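Local coordinates for purine nucleoside phosphorylase (Thermus thermophilus, PDB 6TK9), which catalyses the reversible phosphorolysis of purine nucleosides, probably inosine and guanosine among them, to the free base and ribose 1-phosphate, at residues A137-G142 / E215-R220; P95-F100 / L219-A224; E1-I6 / D145-P150; L129-F134 / F156-P161. One frame throughout, in Å; residues are numbered along the deposited sequence.

Interaction 1 of 4, residues A137-G142 / E215-R220; sequences ANPLRG and EVIALR
I217 carries this contact from the helix side: its two branches point out from helix 213-222 into a tight turn of the loop, where N138, P139 and L140 meet it in succession. The CG2 methyl does most of the touching. With CG1 beside the backbone N (chi1 -65°), CG2 stands anti to that nitrogen, and it lies 3.8 Å from L140 CD1 and 4.1 Å from P139 CG. The proline crosses the isoleucine at about a right angle, whereas the leucine comes in obliquely. At the other branch, I217 CD1 sits 3.9 Å from N138 ND2, again with the side chains roughly perpendicular. A218 supplies mainly backbone, its N lying 4.3 Å from P139 CG.

The loop keeps this shape through its own bonds. N138 to R141 form a type I beta turn, closed by R141 N to N138 O at 3.1 Å. Inside it an Asx turn brings L140 N to N138 OD1 at 2.9 Å, in the plane of the side-chain carbonyl. The amide is thereby held at both ends, because ND2 bonds S190 OG of the second subunit.

One side of helix 213-222 is thus packed under a loop that also belongs to the subunit interface. On its other sides V216 and L219 lean on L109 of strand 106-115 and V226 of strand 225-235, while L140 reaches R97 of helix 94-102.

Interaction 2 of 4, residues P95-F100 / L219-A224; sequences PVRVGF and LRHLGA
Helix 94-102 runs past the C-terminal turn of helix 213-222, with CA atoms 7.3 Å apart at F100 and A224. The turn ends in a Schellman motif: G223, at positive phi, is the C-prime residue, and A224 N bonds back to L219 O at 3.0 Å. R220 adds a side-chain bond to the chain just beyond, NH1 to A224 O at 2.7 Å, with the oxygen close to the guanidinium plane.

F100 closes over this helix end. With CG anti to the backbone N (chi1 179°), the F100 side chain runs past L222, the two pointing in opposite directions. L222 CB sits over the centre of one ring face, 3.9 Å from the centroid and 5° off the normal, a clean CH-pi contact. The tip of the ring, CZ, comes within 3.3 Å of L222 O, and CD1 lies 3.8 Å from A224 CB. The leucine's CD1 methyl fits between F100 CB and R97 CG, crossing the arginine at about a right angle. A turn earlier V96 packs CG2 against L219 CG at 3.9 Å, also nearly perpendicular. R97 NH2 approaches H221 ND1 without bonding it; H221 uses NE2 to hold N144 OD1.

Beneath the two helices lies strand 106-115, whose F107 takes both V96 and L219. L109 of the same strand adds a second seat for L219, so the helix pair is layered on the central sheet.

Interaction 3 of 4, residues E1-I6 / D145-P150; sequences ELYDKI and DERLGP
A cation-pi stack between Y3 and R147, backed by a small apolar cluster, fastens the N terminus of the chain to the long loop between strand 124-133 and helix 161-173, at a partly buried place near the surface. The guanidinium of R147 lies nearly flat on the tyrosine ring: the centres are 3.8 Å apart and the planes differ by 23°. CZ is displaced toward the ring's rim, 3.4 Å from Y3 CD2.

D145 fixes how that guanidinium is turned. R147 grips it side-on, NE to D145 OD1 at 2.9 Å and NH2 to D145 OD2 at 2.7 Å, the latter in the guanidinium plane and on the syn lone pair. The bend of the arginine at chi3 (-64°) places NE for this pairing. OD1 also takes the backbone N of R147 on its anti side, at 3.0 Å. An alanine in place of D145 would probably leave R147 N without its acceptor and set the guanidinium free to turn off the tyrosine face.

L148 supplies the apolar part of the junction. L148 CD1 meets the edge of the Y3 ring, 3.6 Å from Y3 CD1, while L148 CD2 packs on L2 CD1 and meets I6 CD1 tip to tip. F101 of helix 94-102 touches both I6 and L148. The loop residues thus form an Asx turn whose aspartate doubles as a salt-bridge partner, presenting an arginine to the tyrosine at the N-cap position of helix 4-14.

Interaction 4 of 4, residues L129-F134 / F156-P161; sequences LDYINF and FEAYDP
The hydroxyl of Y159 hydrogen-bonds ND1 of H128, and its ring, on the way there, packs against the backbone of L129 and D130. This joins a loop to strand 124-133, part of the mixed central sheet of the phosphorylase superfamily fold. The tyrosine meets D130 C with its edge, Y159 CE2 lying 3.6 Å from that carbon, which is near the plane of the ring. Y159 CD2 comes within 3.6 Å of D130 N, which lies off the ring plane.

Y131 projects from the strand toward the loop. CG of Y131 stands between its own backbone N and carbonyl carbon (chi1 74°), and the ring offers its edge to the loop, where A158 CB lies in the ring plane. Y131 CB meets the neighbouring tyrosine at Y159 CE2, 4.1 Å away. An alanine in place of Y159 would probably open a gap beside the D130 backbone and leave ND1 of H128 without its hydroxyl mate.

Around this core, V216 of helix 213-222 packs on both A158 and Y159, and I164 of helix 161-173 touches Y159 and L129. The strand also borders the second subunit: D130 OD2 accepts from A195 N there, and Y131 O bonds S193 OG. Nearer home, D130 OD1 makes a weak bond to Y131 N, and across the contact Y131 CE2 rests 4.0 Å from the A158 methyl.

From the N terminus, residues 1-6 are the first to find a partner: interaction 3 carries the chain start to 145-150, closing a loop of 138 residues. Interaction 2 opens at 95-100 and closes last, at 219-224. Within its span lies interaction 4, a short closure from 129-134 to 156-161. Interaction 1 starts at 137-142, between those two segments, and ends on 215-220, so it crosses interaction 4; interaction 3 crosses all the others. Interactions 1 and 2 share L219 and R220. Helix 213-222 is therefore the hub, touched by helix 94-102 and by the loop that follows strand 124-133, while interaction 3 brings in the N-terminal helix.

Interaction 1 of 4, residues A137-G142 / E215-R220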
# COMPACT_ATOMS: atom_id res chain seq x y z
N ALA A 137 -11.42 0.24 20.85
CA ALA A 137 -12.55 0.11 21.81
C ALA A 137 -13.85 -0.15 21.05
O ALA A 137 -14.00 0.32 19.90
CB ALA A 137 -12.62 1.33 22.69
N ASN A 138 -14.75 -0.91 21.66
CA ASN A 138 -16.01 -1.33 21.02
C ASN A 138 -17.10 -1.28 22.08
O ASN A 138 -17.00 -1.89 23.13
CB ASN A 138 -15.87 -2.68 20.33
CG ASN A 138 -17.08 -2.99 19.48
OD1 ASN A 138 -18.21 -2.99 19.99
ND2 ASN A 138 -16.87 -3.20 18.19
N PRO A 139 -18.20 -0.57 21.82
CA PRO A 139 -19.18 -0.35 22.87
C PRO A 139 -19.90 -1.66 23.22
O PRO A 139 -20.47 -1.72 24.29
CB PRO A 139 -20.08 0.71 22.24
CG PRO A 139 -20.02 0.38 20.77
CD PRO A 139 -18.57 0.04 20.54
N LEU A 140 -19.88 -2.65 22.33
CA LEU A 140 -20.60 -3.93 22.57
C LEU A 140 -19.75 -4.86 23.43
O LEU A 140 -20.25 -5.94 23.75
CB LEU A 140 -20.93 -4.61 21.25
CG LEU A 140 -21.83 -3.80 20.33
CD1 LEU A 140 -22.22 -4.61 19.10
CD2 LEU A 140 -23.06 -3.33 21.09
N ARG A 141 -18.49 -4.51 23.70
CA ARG A 141 -17.60 -5.41 24.48
C ARG A 141 -18.21 -5.55 25.88
O ARG A 141 -18.38 -4.52 26.52
CB ARG A 141 -16.16 -4.90 24.59
CG ARG A 141 -15.36 -5.70 25.59
CD ARG A 141 -13.87 -5.49 25.48
NE ARG A 141 -13.13 -6.33 26.41
CZ ARG A 141 -12.48 -5.89 27.47
NH1 ARG A 141 -12.43 -4.60 27.73
NH2 ARG A 141 -11.83 -6.74 28.26
N GLY A 142 -18.47 -6.79 26.29
CA GLY A 142 -19.14 -7.19 27.54
C GLY A 142 -20.25 -8.20 27.24
O GLY A 142 -20.30 -8.75 26.13
N GLU A 215 -21.33 5.06 18.39
CA GLU A 215 -22.78 5.35 18.16
C GLU A 215 -23.25 4.49 16.99
O GLU A 215 -24.27 3.77 17.16
CB GLU A 215 -23.01 6.86 17.97
CG GLU A 215 -22.77 7.67 19.24
CD GLU A 215 -22.12 9.03 19.08
OE1 GLU A 215 -22.80 9.96 18.64
OE2 GLU A 215 -20.93 9.17 19.43
N VAL A 216 -22.54 4.52 15.86
CA VAL A 216 -22.94 3.73 14.65
C VAL A 216 -23.05 2.25 15.01
O VAL A 216 -24.04 1.65 14.62
CB VAL A 216 -21.97 3.93 13.49
CG1 VAL A 216 -22.38 3.01 12.34
CG2 VAL A 216 -21.92 5.38 13.04
N ILE A 217 -22.08 1.68 15.72
CA ILE A 217 -22.05 0.23 16.10
C ILE A 217 -23.20 -0.07 17.07
O ILE A 217 -23.94 -1.05 16.85
CB ILE A 217 -20.68 -0.17 16.69
CG1 ILE A 217 -19.56 -0.04 15.65
CG2 ILE A 217 -20.74 -1.58 17.26
CD1 ILE A 217 -18.17 -0.14 16.22
N ALA A 218 -23.35 0.75 18.11
CA ALA A 218 -24.42 0.64 19.14
C ALA A 218 -25.80 0.64 18.46
O ALA A 218 -26.65 -0.19 18.85
CB ALA A 218 -24.29 1.75 20.16
N LEU A 219 -26.00 1.52 17.47
CA LEU A 219 -27.30 1.75 16.81
C LEU A 219 -27.61 0.64 15.79
O LEU A 219 -28.82 0.31 15.65
CB LEU A 219 -27.31 3.14 16.16
CG LEU A 219 -27.56 4.28 17.13
CD1 LEU A 219 -27.22 5.62 16.51
CD2 LEU A 219 -29.01 4.27 17.60
N ARG A 220 -26.61 0.04 15.14
CA ARG A 220 -26.87 -1.07 14.17
C ARG A 220 -27.13 -2.35 14.96
O ARG A 220 -27.95 -3.19 14.51
CB ARG A 220 -25.73 -1.23 13.16
CG ARG A 220 -25.58 -0.04 12.22
CD ARG A 220 -26.70 0.14 11.23
NE ARG A 220 -27.03 -1.08 10.51
CZ ARG A 220 -28.22 -1.65 10.49
NH1 ARG A 220 -29.25 -1.09 11.11
NH2 ARG A 220 -28.37 -2.79 9.86

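Interaction 2 of 4, residues P95-F100 / L219-A224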
# COMPACT_ATOMS: atom_id res chain seq x y z
N PRO A 95 -26.66 7.48 25.65
CA PRO A 95 -27.67 8.38 25.08
C PRO A 95 -28.40 7.80 23.86
O PRO A 95 -29.60 7.59 23.98
CB PRO A 95 -26.89 9.67 24.76
CG PRO A 95 -25.74 9.67 25.74
CD PRO A 95 -25.40 8.20 25.93
N VAL A 96 -27.71 7.51 22.75
CA VAL A 96 -28.39 7.00 21.51
C VAL A 96 -29.16 5.70 21.82
O VAL A 96 -30.16 5.45 21.13
CB VAL A 96 -27.44 6.82 20.31
CG1 VAL A 96 -26.84 8.15 19.89
CG2 VAL A 96 -26.36 5.79 20.57
N ARG A 97 -28.74 4.90 22.79
CA ARG A 97 -29.49 3.67 23.17
C ARG A 97 -30.85 4.09 23.78
O ARG A 97 -31.87 3.57 23.29
CB ARG A 97 -28.66 2.77 24.10
CG ARG A 97 -27.54 2.00 23.40
CD ARG A 97 -26.56 1.33 24.35
NE ARG A 97 -25.99 0.10 23.81
CZ ARG A 97 -25.02 -0.64 24.37
NH1 ARG A 97 -24.47 -0.28 25.52
NH2 ARG A 97 -24.61 -1.74 23.76
N VAL A 98 -30.85 4.99 24.77
CA VAL A 98 -32.08 5.61 25.36
C VAL A 98 -32.89 6.27 24.24
O VAL A 98 -34.12 6.07 24.18
CB VAL A 98 -31.73 6.63 26.47
CG1 VAL A 98 -32.92 7.48 26.86
CG2 VAL A 98 -31.17 5.93 27.69
N GLY A 99 -32.21 7.00 23.36
CA GLY A 99 -32.86 7.62 22.19
C GLY A 99 -33.67 6.60 21.42
O GLY A 99 -34.78 6.92 20.97
N PHE A 100 -33.11 5.42 21.21
CA PHE A 100 -33.76 4.36 20.39
C PHE A 100 -35.03 3.90 21.10
O PHE A 100 -36.04 3.67 20.44
CB PHE A 100 -32.79 3.20 20.13
CG PHE A 100 -33.39 2.08 19.33
CD1 PHE A 100 -33.48 2.17 17.95
CD2 PHE A 100 -33.85 0.93 19.95
CE1 PHE A 100 -34.02 1.13 17.20
CE2 PHE A 100 -34.40 -0.10 19.21
CZ PHE A 100 -34.49 0.00 17.84
N LEU A 219 -26.00 1.52 17.47
CA LEU A 219 -27.30 1.75 16.81
C LEU A 219 -27.61 0.64 15.79
O LEU A 219 -28.82 0.31 15.65
CB LEU A 219 -27.31 3.14 16.16
CG LEU A 219 -27.56 4.28 17.13
CD1 LEU A 219 -27.22 5.62 16.51
CD2 LEU A 219 -29.01 4.27 17.60
N ARG A 220 -26.61 0.04 15.14
CA ARG A 220 -26.87 -1.07 14.17
C ARG A 220 -27.13 -2.35 14.96
O ARG A 220 -27.95 -3.19 14.51
CB ARG A 220 -25.73 -1.23 13.16
CG ARG A 220 -25.58 -0.04 12.22
CD ARG A 220 -26.70 0.14 11.23
NE ARG A 220 -27.03 -1.08 10.51
CZ ARG A 220 -28.22 -1.65 10.49
NH1 ARG A 220 -29.25 -1.09 11.11
NH2 ARG A 220 -28.37 -2.79 9.86
N HIS A 221 -26.50 -2.49 16.13
CA HIS A 221 -26.83 -3.55 17.12
C HIS A 221 -28.35 -3.54 17.37
O HIS A 221 -28.96 -4.62 17.32
CB HIS A 221 -25.99 -3.32 18.38
CG HIS A 221 -26.25 -4.27 19.50
ND1 HIS A 221 -26.78 -3.86 20.71
CD2 HIS A 221 -26.02 -5.60 19.61
CE1 HIS A 221 -26.89 -4.90 21.52
NE2 HIS A 221 -26.44 -5.98 20.86
N LEU A 222 -28.93 -2.35 17.53
CA LEU A 222 -30.35 -2.11 17.92
C LEU A 222 -31.29 -2.25 16.72
O LEU A 222 -32.50 -2.44 16.98
CB LEU A 222 -30.46 -0.71 18.53
CG LEU A 222 -29.83 -0.61 19.91
CD1 LEU A 222 -29.66 0.83 20.32
CD2 LEU A 222 -30.66 -1.37 20.93
N GLY A 223 -30.77 -2.14 15.50
CA GLY A 223 -31.52 -2.24 14.23
C GLY A 223 -32.01 -0.88 13.75
O GLY A 223 -32.83 -0.85 12.83
N ALA A 224 -31.52 0.21 14.35
CA ALA A 224 -31.79 1.60 13.93
C ALA A 224 -31.21 1.83 12.54
O ALA A 224 -30.26 1.12 12.17
CB ALA A 224 -31.19 2.55 14.95

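Interaction 3 of 4, residues E1-I6 / D145-P150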
# COMPACT_ATOMS: atom_id res chain seq x y z
N GLU A 1 -27.14 -4.17 35.32
CA GLU A 1 -28.40 -3.42 35.29
C GLU A 1 -28.60 -2.80 33.88
O GLU A 1 -29.55 -2.00 33.72
CB GLU A 1 -28.38 -2.43 36.48
CG GLU A 1 -29.74 -1.79 36.81
CD GLU A 1 -29.72 -0.47 37.60
OE1 GLU A 1 -28.77 -0.30 38.36
OE2 GLU A 1 -30.65 0.38 37.45
N LEU A 2 -27.81 -3.14 32.85
CA LEU A 2 -27.87 -2.47 31.51
C LEU A 2 -29.10 -2.99 30.76
O LEU A 2 -29.23 -4.22 30.56
CB LEU A 2 -26.59 -2.75 30.71
CG LEU A 2 -26.36 -2.01 29.37
CD1 LEU A 2 -27.09 -2.67 28.21
CD2 LEU A 2 -26.68 -0.52 29.43
N TYR A 3 -29.96 -2.07 30.34
CA TYR A 3 -31.36 -2.32 29.94
C TYR A 3 -32.25 -1.78 31.05
O TYR A 3 -33.09 -0.94 30.72
CB TYR A 3 -31.76 -3.79 29.71
CG TYR A 3 -33.19 -3.91 29.25
CD1 TYR A 3 -33.55 -3.61 27.95
CD2 TYR A 3 -34.21 -4.24 30.14
CE1 TYR A 3 -34.87 -3.66 27.52
CE2 TYR A 3 -35.53 -4.30 29.73
CZ TYR A 3 -35.86 -4.01 28.41
OH TYR A 3 -37.15 -4.08 27.98
N ASP A 4 -32.05 -2.23 32.29
CA ASP A 4 -32.75 -1.70 33.49
C ASP A 4 -32.29 -0.25 33.69
O ASP A 4 -33.13 0.60 34.03
CB ASP A 4 -32.59 -2.64 34.70
CG ASP A 4 -33.21 -4.02 34.50
OD1 ASP A 4 -34.24 -4.11 33.83
OD2 ASP A 4 -32.64 -4.99 35.00
N LYS A 5 -31.02 0.03 33.41
CA LYS A 5 -30.42 1.38 33.39
C LYS A 5 -31.10 2.22 32.30
O LYS A 5 -31.34 3.41 32.56
CB LYS A 5 -28.92 1.32 33.08
CG LYS A 5 -27.98 1.21 34.26
CD LYS A 5 -26.53 1.54 33.88
CE LYS A 5 -25.51 1.15 34.92
NZ LYS A 5 -24.14 1.05 34.34
N ILE A 6 -31.32 1.64 31.12
CA ILE A 6 -31.95 2.30 29.95
C ILE A 6 -33.38 2.69 30.34
O ILE A 6 -33.73 3.87 30.19
CB ILE A 6 -31.90 1.41 28.69
CG1 ILE A 6 -30.48 1.31 28.13
CG2 ILE A 6 -32.86 1.89 27.61
CD1 ILE A 6 -30.36 0.30 27.01
N ASP A 145 -27.25 -8.41 25.78
CA ASP A 145 -28.68 -8.63 26.09
C ASP A 145 -29.42 -8.78 24.76
O ASP A 145 -29.45 -7.79 24.00
CB ASP A 145 -29.22 -7.48 26.94
CG ASP A 145 -30.56 -7.79 27.58
OD1 ASP A 145 -31.42 -8.38 26.87
OD2 ASP A 145 -30.74 -7.42 28.77
N GLU A 146 -29.98 -9.97 24.48
CA GLU A 146 -30.70 -10.27 23.21
C GLU A 146 -31.84 -9.27 23.00
O GLU A 146 -32.32 -9.15 21.86
CB GLU A 146 -31.28 -11.68 23.21
CG GLU A 146 -30.24 -12.77 23.27
CD GLU A 146 -29.78 -13.26 21.91
OE1 GLU A 146 -29.48 -12.41 21.03
OE2 GLU A 146 -29.75 -14.51 21.72
N ARG A 147 -32.32 -8.62 24.07
CA ARG A 147 -33.44 -7.65 24.01
C ARG A 147 -33.00 -6.40 23.25
O ARG A 147 -33.88 -5.77 22.65
CB ARG A 147 -33.94 -7.24 25.39
CG ARG A 147 -34.64 -8.37 26.13
CD ARG A 147 -34.99 -8.04 27.56
NE ARG A 147 -33.84 -7.79 28.41
CZ ARG A 147 -33.92 -7.58 29.72
NH1 ARG A 147 -35.09 -7.60 30.32
NH2 ARG A 147 -32.82 -7.36 30.42
N LEU A 148 -31.72 -6.03 23.32
CA LEU A 148 -31.19 -4.87 22.55
C LEU A 148 -30.90 -5.28 21.10
O LEU A 148 -31.38 -4.58 20.20
CB LEU A 148 -29.94 -4.31 23.22
CG LEU A 148 -30.22 -3.31 24.33
CD1 LEU A 148 -30.98 -4.00 25.44
CD2 LEU A 148 -28.93 -2.69 24.85
N GLY A 149 -30.19 -6.39 20.90
CA GLY A 149 -29.72 -6.86 19.59
C GLY A 149 -28.87 -8.11 19.70
O GLY A 149 -28.75 -8.69 20.79
N PRO A 150 -28.26 -8.58 18.57
CA PRO A 150 -27.51 -9.84 18.55
C PRO A 150 -26.08 -9.68 19.07
O PRO A 150 -25.58 -8.56 19.05
CB PRO A 150 -27.54 -10.21 17.05
CG PRO A 150 -27.46 -8.86 16.36
CD PRO A 150 -28.25 -7.91 17.26

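Interaction 4 of 4, residues L129-F134 / F156-P161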
# COMPACT_ATOMS: atom_id res chain seq x y z
N LEU A 129 -20.04 7.08 4.11
CA LEU A 129 -20.33 5.84 3.36
C LEU A 129 -19.93 4.62 4.17
O LEU A 129 -20.57 3.60 4.00
CB LEU A 129 -19.57 5.87 2.04
CG LEU A 129 -20.04 6.95 1.09
CD1 LEU A 129 -19.32 6.85 -0.25
CD2 LEU A 129 -21.55 6.87 0.90
N ASP A 130 -18.89 4.73 5.00
CA ASP A 130 -18.38 3.61 5.85
C ASP A 130 -17.46 4.17 6.93
O ASP A 130 -17.16 5.38 6.92
CB ASP A 130 -17.64 2.58 5.00
CG ASP A 130 -17.76 1.16 5.49
OD1 ASP A 130 -18.46 0.95 6.48
OD2 ASP A 130 -17.11 0.27 4.87
N TYR A 131 -17.01 3.31 7.85
CA TYR A 131 -16.19 3.73 9.01
C TYR A 131 -15.03 2.76 9.21
O TYR A 131 -15.07 1.55 8.80
CB TYR A 131 -17.05 3.84 10.29
CG TYR A 131 -17.45 2.51 10.88
CD1 TYR A 131 -16.54 1.77 11.62
CD2 TYR A 131 -18.69 1.96 10.66
CE1 TYR A 131 -16.86 0.51 12.10
CE2 TYR A 131 -19.04 0.72 11.17
CZ TYR A 131 -18.11 -0.02 11.89
OH TYR A 131 -18.43 -1.26 12.38
N ILE A 132 -14.00 3.27 9.85
CA ILE A 132 -12.82 2.48 10.30
C ILE A 132 -12.68 2.77 11.79
O ILE A 132 -12.70 3.97 12.14
CB ILE A 132 -11.56 2.90 9.53
CG1 ILE A 132 -11.52 2.28 8.13
CG2 ILE A 132 -10.31 2.56 10.34
CD1 ILE A 132 -10.41 2.85 7.23
N ASN A 133 -12.52 1.72 12.61
CA ASN A 133 -12.28 1.88 14.07
C ASN A 133 -10.79 1.72 14.32
O ASN A 133 -10.34 0.58 14.28
CB ASN A 133 -13.13 0.91 14.89
CG ASN A 133 -12.91 1.02 16.39
OD1 ASN A 133 -13.60 0.36 17.14
ND2 ASN A 133 -12.02 1.89 16.82
N PHE A 134 -10.07 2.82 14.58
CA PHE A 134 -8.62 2.84 14.95
C PHE A 134 -8.46 3.30 16.41
O PHE A 134 -7.36 3.75 16.77
CB PHE A 134 -7.83 3.78 14.03
CG PHE A 134 -6.35 3.55 14.01
CD1 PHE A 134 -5.81 2.40 13.45
CD2 PHE A 134 -5.48 4.46 14.59
CE1 PHE A 134 -4.44 2.20 13.42
CE2 PHE A 134 -4.11 4.26 14.57
CZ PHE A 134 -3.59 3.13 13.98
N PHE A 156 -21.86 -4.34 7.73
CA PHE A 156 -22.13 -4.05 6.30
C PHE A 156 -23.39 -3.19 6.21
O PHE A 156 -24.36 -3.45 6.96
CB PHE A 156 -22.32 -5.35 5.52
CG PHE A 156 -21.06 -6.02 5.07
CD1 PHE A 156 -19.88 -5.89 5.78
CD2 PHE A 156 -21.06 -6.82 3.93
CE1 PHE A 156 -18.73 -6.55 5.37
CE2 PHE A 156 -19.90 -7.46 3.51
CZ PHE A 156 -18.74 -7.33 4.24
N GLU A 157 -23.37 -2.18 5.33
CA GLU A 157 -24.51 -1.24 5.15
C GLU A 157 -24.80 -0.63 6.52
O GLU A 157 -25.98 -0.48 6.85
CB GLU A 157 -25.73 -1.98 4.58
CG GLU A 157 -25.68 -2.22 3.08
CD GLU A 157 -24.56 -3.14 2.62
OE1 GLU A 157 -24.60 -4.33 2.99
OE2 GLU A 157 -23.63 -2.66 1.90
N ALA A 158 -23.77 -0.35 7.32
CA ALA A 158 -23.90 0.30 8.65
C ALA A 158 -24.59 1.65 8.43
O ALA A 158 -25.60 1.95 9.11
CB ALA A 158 -22.56 0.45 9.31
N TYR A 159 -24.08 2.42 7.47
CA TYR A 159 -24.72 3.65 6.97
C TYR A 159 -25.83 3.22 5.99
O TYR A 159 -25.51 2.57 4.96
CB TYR A 159 -23.63 4.56 6.45
CG TYR A 159 -22.69 5.11 7.50
CD1 TYR A 159 -23.10 6.10 8.39
CD2 TYR A 159 -21.37 4.70 7.58
CE1 TYR A 159 -22.24 6.65 9.32
CE2 TYR A 159 -20.49 5.24 8.50
CZ TYR A 159 -20.93 6.21 9.38
OH TYR A 159 -20.08 6.75 10.30
N ASP A 160 -27.09 3.50 6.36
CA ASP A 160 -28.29 3.09 5.60
C ASP A 160 -28.13 3.52 4.15
O ASP A 160 -27.86 4.69 3.89
CB ASP A 160 -29.60 3.67 6.14
CG ASP A 160 -30.83 3.09 5.44
OD1 ASP A 160 -31.28 3.72 4.46
OD2 ASP A 160 -31.32 2.00 5.87
N PRO A 161 -28.27 2.57 3.19
CA PRO A 161 -28.19 2.87 1.76
C PRO A 161 -29.33 3.76 1.23
O PRO A 161 -29.05 4.52 0.32
CB PRO A 161 -28.25 1.49 1.09
CG PRO A 161 -27.88 0.53 2.18
CD PRO A 161 -28.47 1.13 3.43